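Local coordinates for protein putative dehydratase (Mesorhizobium loti, PDB 2POZ) that is of unconfirmed function but belongs to the mandelate racemase/muconate lactonizing enzyme family of the enolase superfamily and may be a lyase, at residues Ala37-Gly42 / Gly86-Ala91; Arg258-Phe263 / Ile281-Gly286. All coordinates share one frame; numbering follows the deposited sequence.

Interaction 1. Residues Ala37-Gly42 / Gly86-Ala91; sequences AGIAYG and GAIIFA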
# COMPACT_ATOMS: atom_id res chain seq x y z
N ALA A 37 21.07 -20.82 -27.55
CA ALA A 37 20.11 -19.77 -27.27
C ALA A 37 18.74 -20.45 -27.21
O ALA A 37 18.40 -21.24 -28.09
CB ALA A 37 20.15 -18.72 -28.37
N GLY A 38 17.96 -20.15 -26.18
CA GLY A 38 16.66 -20.78 -26.02
C GLY A 38 15.56 -20.38 -26.99
O GLY A 38 14.39 -20.37 -26.61
N ILE A 39 15.91 -20.05 -28.23
CA ILE A 39 14.90 -19.67 -29.21
C ILE A 39 14.79 -20.75 -30.30
O ILE A 39 14.87 -20.47 -31.49
CB ILE A 39 15.24 -18.32 -29.88
CG1 ILE A 39 15.65 -17.28 -28.81
CG2 ILE A 39 14.03 -17.81 -30.67
CD1 ILE A 39 14.53 -16.83 -27.87
N ALA A 40 14.59 -21.99 -29.86
CA ALA A 40 14.48 -23.13 -30.78
C ALA A 40 13.06 -23.28 -31.34
O ALA A 40 12.82 -24.07 -32.25
CB ALA A 40 14.89 -24.41 -30.06
N TYR A 41 12.11 -22.52 -30.79
CA TYR A 41 10.73 -22.58 -31.25
C TYR A 41 10.14 -21.18 -31.28
O TYR A 41 10.79 -20.22 -30.87
CB TYR A 41 9.90 -23.50 -30.34
CG TYR A 41 10.00 -23.12 -28.89
CD1 TYR A 41 9.07 -22.25 -28.31
CD2 TYR A 41 11.06 -23.58 -28.10
CE1 TYR A 41 9.21 -21.84 -26.98
CE2 TYR A 41 11.20 -23.17 -26.78
CZ TYR A 41 10.27 -22.29 -26.23
OH TYR A 41 10.41 -21.88 -24.94
N GLY A 42 8.92 -21.06 -31.77
CA GLY A 42 8.31 -19.76 -31.87
C GLY A 42 8.91 -19.03 -33.05
O GLY A 42 9.60 -19.64 -33.87
N GLY A 86 14.77 -8.07 -23.79
CA GLY A 86 13.93 -9.25 -23.90
C GLY A 86 14.60 -10.56 -24.25
O GLY A 86 15.81 -10.74 -24.09
N ALA A 87 13.79 -11.49 -24.75
CA ALA A 87 14.25 -12.83 -25.09
C ALA A 87 15.36 -12.91 -26.15
O ALA A 87 16.25 -13.74 -26.04
CB ALA A 87 13.06 -13.70 -25.53
N ILE A 88 15.32 -12.05 -27.15
CA ILE A 88 16.34 -12.13 -28.19
C ILE A 88 17.73 -11.70 -27.70
O ILE A 88 18.70 -12.44 -27.85
CB ILE A 88 15.94 -11.32 -29.42
CG1 ILE A 88 14.61 -11.86 -29.98
CG2 ILE A 88 17.06 -11.36 -30.46
CD1 ILE A 88 14.60 -13.38 -30.26
N ILE A 89 17.83 -10.50 -27.12
CA ILE A 89 19.12 -10.04 -26.63
C ILE A 89 19.64 -11.00 -25.55
O ILE A 89 20.80 -11.42 -25.58
CB ILE A 89 19.04 -8.60 -26.04
CG1 ILE A 89 20.40 -8.16 -25.51
CG2 ILE A 89 18.02 -8.53 -24.90
CD1 ILE A 89 21.44 -7.95 -26.57
N PHE A 90 18.78 -11.40 -24.62
CA PHE A 90 19.25 -12.28 -23.57
C PHE A 90 19.51 -13.73 -23.96
O PHE A 90 20.32 -14.39 -23.32
CB PHE A 90 18.35 -12.18 -22.33
CG PHE A 90 18.62 -10.93 -21.54
CD1 PHE A 90 17.67 -9.92 -21.44
CD2 PHE A 90 19.89 -10.70 -21.01
CE1 PHE A 90 17.98 -8.70 -20.82
CE2 PHE A 90 20.21 -9.49 -20.39
CZ PHE A 90 19.25 -8.49 -20.30
N ALA A 91 18.85 -14.20 -25.02
CA ALA A 91 19.10 -15.56 -25.48
C ALA A 91 20.49 -15.55 -26.12
O ALA A 91 21.24 -16.53 -26.02
CB ALA A 91 18.04 -15.99 -26.50
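A37 meets A91 where strand 33-37 leads into the loop before helix 45-59. Its CB lies 3.9 Å from A91 CB and 3.4 Å from A91 O, so the methyl of A37 rests against both the side chain and the carbonyl of the helical residue. The two CA atoms are 4.7 Å apart, a spacing that two residues as small as alanine allow. G38 follows with its backbone alone: G38 N passes 4.2 Å from A91 CB. A weak hydrogen bond from I39 N back to A37 O tightens the chain here. I39 then carries most of the remaining contact. Its CG1 is anti to the carbonyl carbon (chi1 -46°), which sends the longer branch to the helix. CG1 touches A91 CB at 3.6 Å, and the terminal CD1 reaches 4.2 Å from A87 CB. CD1 also meets I88 CD1 tip to tip at 4.2 Å. A87 and A91 are four residues apart, joined by the helical bond from A91 N to A87 O, so I39 lies alongside two methyl groups one turn apart on the same flank of helix 87-108. I39 also packs on A48 of helix 45-59 and on W81 of the second subunit, while I88 meets I88 of that subunit. Beyond I39 the loop turns from the helix, and Y41 bonds through OH to E257 and through O to W81 of the second subunit. The contact thus joins an edge strand, within this chain, of the antiparallel sheet to the start of helix 87-108, at an interface with the second subunit. All six touching residues are buried, and the side chains that meet are aliphatic, which implies cohesion by shape and dispersion, with small alanines permitting the close approach.

Interaction 2. Residues Arg258-Phe263 / Ile281-Gly286; sequences RVYTRF and IGTAGG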
# COMPACT_ATOMS: atom_id res chain seq x y z
N ARG A 258 9.04 -16.89 -19.92
CA ARG A 258 9.17 -15.63 -20.64
C ARG A 258 9.53 -14.45 -19.74
O ARG A 258 9.06 -13.33 -19.96
CB ARG A 258 7.90 -15.37 -21.47
CG ARG A 258 7.89 -16.17 -22.78
CD ARG A 258 6.64 -16.00 -23.62
NE ARG A 258 5.52 -16.77 -23.09
CZ ARG A 258 4.43 -17.10 -23.77
NH1 ARG A 258 4.28 -16.73 -25.04
NH2 ARG A 258 3.47 -17.80 -23.17
N VAL A 259 10.36 -14.72 -18.73
CA VAL A 259 10.85 -13.69 -17.81
C VAL A 259 12.38 -13.78 -17.92
O VAL A 259 12.94 -14.87 -17.95
CB VAL A 259 10.38 -13.94 -16.37
CG1 VAL A 259 10.97 -12.87 -15.43
CG2 VAL A 259 8.85 -13.89 -16.32
N TYR A 260 13.05 -12.63 -17.94
CA TYR A 260 14.49 -12.64 -18.15
C TYR A 260 15.36 -11.89 -17.14
O TYR A 260 15.07 -10.76 -16.78
CB TYR A 260 14.77 -12.12 -19.57
CG TYR A 260 13.75 -12.63 -20.58
CD1 TYR A 260 12.66 -11.85 -20.97
CD2 TYR A 260 13.84 -13.93 -21.08
CE1 TYR A 260 11.68 -12.35 -21.84
CE2 TYR A 260 12.87 -14.44 -21.94
CZ TYR A 260 11.80 -13.65 -22.32
OH TYR A 260 10.84 -14.15 -23.17
N THR A 261 16.45 -12.55 -16.74
CA THR A 261 17.44 -12.05 -15.77
C THR A 261 16.89 -11.83 -14.37
O THR A 261 15.68 -11.89 -14.14
CB THR A 261 18.11 -10.71 -16.21
OG1 THR A 261 17.22 -9.61 -15.96
CG2 THR A 261 18.49 -10.74 -17.69
N ARG A 262 17.80 -11.58 -13.43
CA ARG A 262 17.44 -11.30 -12.05
C ARG A 262 16.50 -10.10 -12.02
O ARG A 262 15.60 -10.01 -11.18
CB ARG A 262 18.67 -10.91 -11.24
CG ARG A 262 19.61 -12.00 -10.81
CD ARG A 262 20.94 -11.35 -10.45
NE ARG A 262 21.64 -10.93 -11.66
CZ ARG A 262 22.66 -10.08 -11.69
NH1 ARG A 262 23.12 -9.52 -10.57
NH2 ARG A 262 23.24 -9.79 -12.86
N PHE A 263 16.74 -9.16 -12.92
CA PHE A 263 15.96 -7.93 -12.98
C PHE A 263 14.53 -8.19 -13.42
O PHE A 263 13.61 -7.51 -12.98
CB PHE A 263 16.66 -6.94 -13.92
CG PHE A 263 18.14 -6.80 -13.66
CD1 PHE A 263 19.02 -6.55 -14.70
CD2 PHE A 263 18.65 -6.95 -12.37
CE1 PHE A 263 20.40 -6.45 -14.46
CE2 PHE A 263 20.01 -6.85 -12.11
CZ PHE A 263 20.90 -6.60 -13.16
N ILE A 281 17.82 -21.48 -19.05
CA ILE A 281 19.20 -20.99 -19.07
C ILE A 281 19.58 -20.39 -20.41
O ILE A 281 20.55 -19.63 -20.51
CB ILE A 281 20.24 -22.08 -18.70
CG1 ILE A 281 20.25 -23.19 -19.75
CG2 ILE A 281 19.97 -22.62 -17.30
CD1 ILE A 281 21.43 -24.14 -19.59
N GLY A 282 18.82 -20.74 -21.45
CA GLY A 282 19.09 -20.23 -22.79
C GLY A 282 18.44 -18.88 -23.11
O GLY A 282 18.63 -18.33 -24.19
N THR A 283 17.65 -18.35 -22.17
CA THR A 283 17.01 -17.06 -22.37
C THR A 283 17.09 -16.17 -21.13
O THR A 283 17.09 -14.95 -21.25
CB THR A 283 15.51 -17.19 -22.76
OG1 THR A 283 14.76 -17.69 -21.65
CG2 THR A 283 15.33 -18.12 -23.95
N ALA A 284 17.17 -16.78 -19.95
CA ALA A 284 17.22 -16.01 -18.70
C ALA A 284 18.50 -15.23 -18.45
O ALA A 284 18.55 -14.36 -17.58
CB ALA A 284 16.95 -16.94 -17.51
N GLY A 285 19.55 -15.53 -19.22
CA GLY A 285 20.80 -14.81 -19.05
C GLY A 285 22.03 -15.69 -19.02
O GLY A 285 23.15 -15.21 -19.12
N GLY A 286 21.82 -17.00 -18.91
CA GLY A 286 22.95 -17.91 -18.86
C GLY A 286 22.91 -18.78 -17.62
O GLY A 286 21.95 -18.73 -16.86
O HOH W 1 13.76 -17.38 -19.01
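Y260 and T283 cross at the ring's rim. Y260 CD2 lies 3.4 Å from T283 O, and T283 OG1 sits at the ring edge in its plane, 3.8 Å from Y260 CE2. That position follows from the T283 torsion, which sets OG1 between the backbone N and the carbonyl carbon (chi1 68°). The same hydroxyl binds a water at 2.8 Å, and this water donates to V259 O. Next door, T261 N makes a weak hydrogen bond to A284 O, 2.9 Å long but bent to 126° at the hydrogen, while T261 CG2 touches the same oxygen at 3.6 Å. Behind this shell, T261 OG1 donates to Y260 O at 2.6 Å, fixing the hydroxyl away from A284. G285 suits its place: its backbone angles call for glycine, and a CB would point at T261 CG2. R258 C lies over one face of the Y260 ring, offset toward its rim, while the side chain also packs on A87 and F90 of helix 87-108. An alanine in place of Y260 would probably open a gap beside A87 and leave T283 OG1 without its ring neighbour. Joining the loops after barrel strands 253-255 and 276-277, the contact is mixed: a weak, bent bond serves A284 O and a water links V259 O with T283 OG1, whereas T283 O lies against the ring, which implies that polar and aromatic contacts share the work.

Overall arrangement
Both contacts are buried, their centres about 9 Å apart, and both touch the second subunit, yet they belong to different domains. Interaction 1 lies within the N-terminal domain and is aliphatic; interaction 2 ties two loops of the enolase C-terminal, TIM-barrel-like domain and relies on polar backbone atoms and a water. Helix 87-108 links them: it supplies one side of interaction 1, and its F90 CB comes 3.2 Å from T283 O in interaction 2. A probable hydrogen bond from G38 N to G282 O, 2.8 Å, stitches the two directly. Residues 37-42, 86-91, 258-263 and 281-286 therefore converge where the two domains meet, apolar contacts giving way to polar ones at the barrel loops.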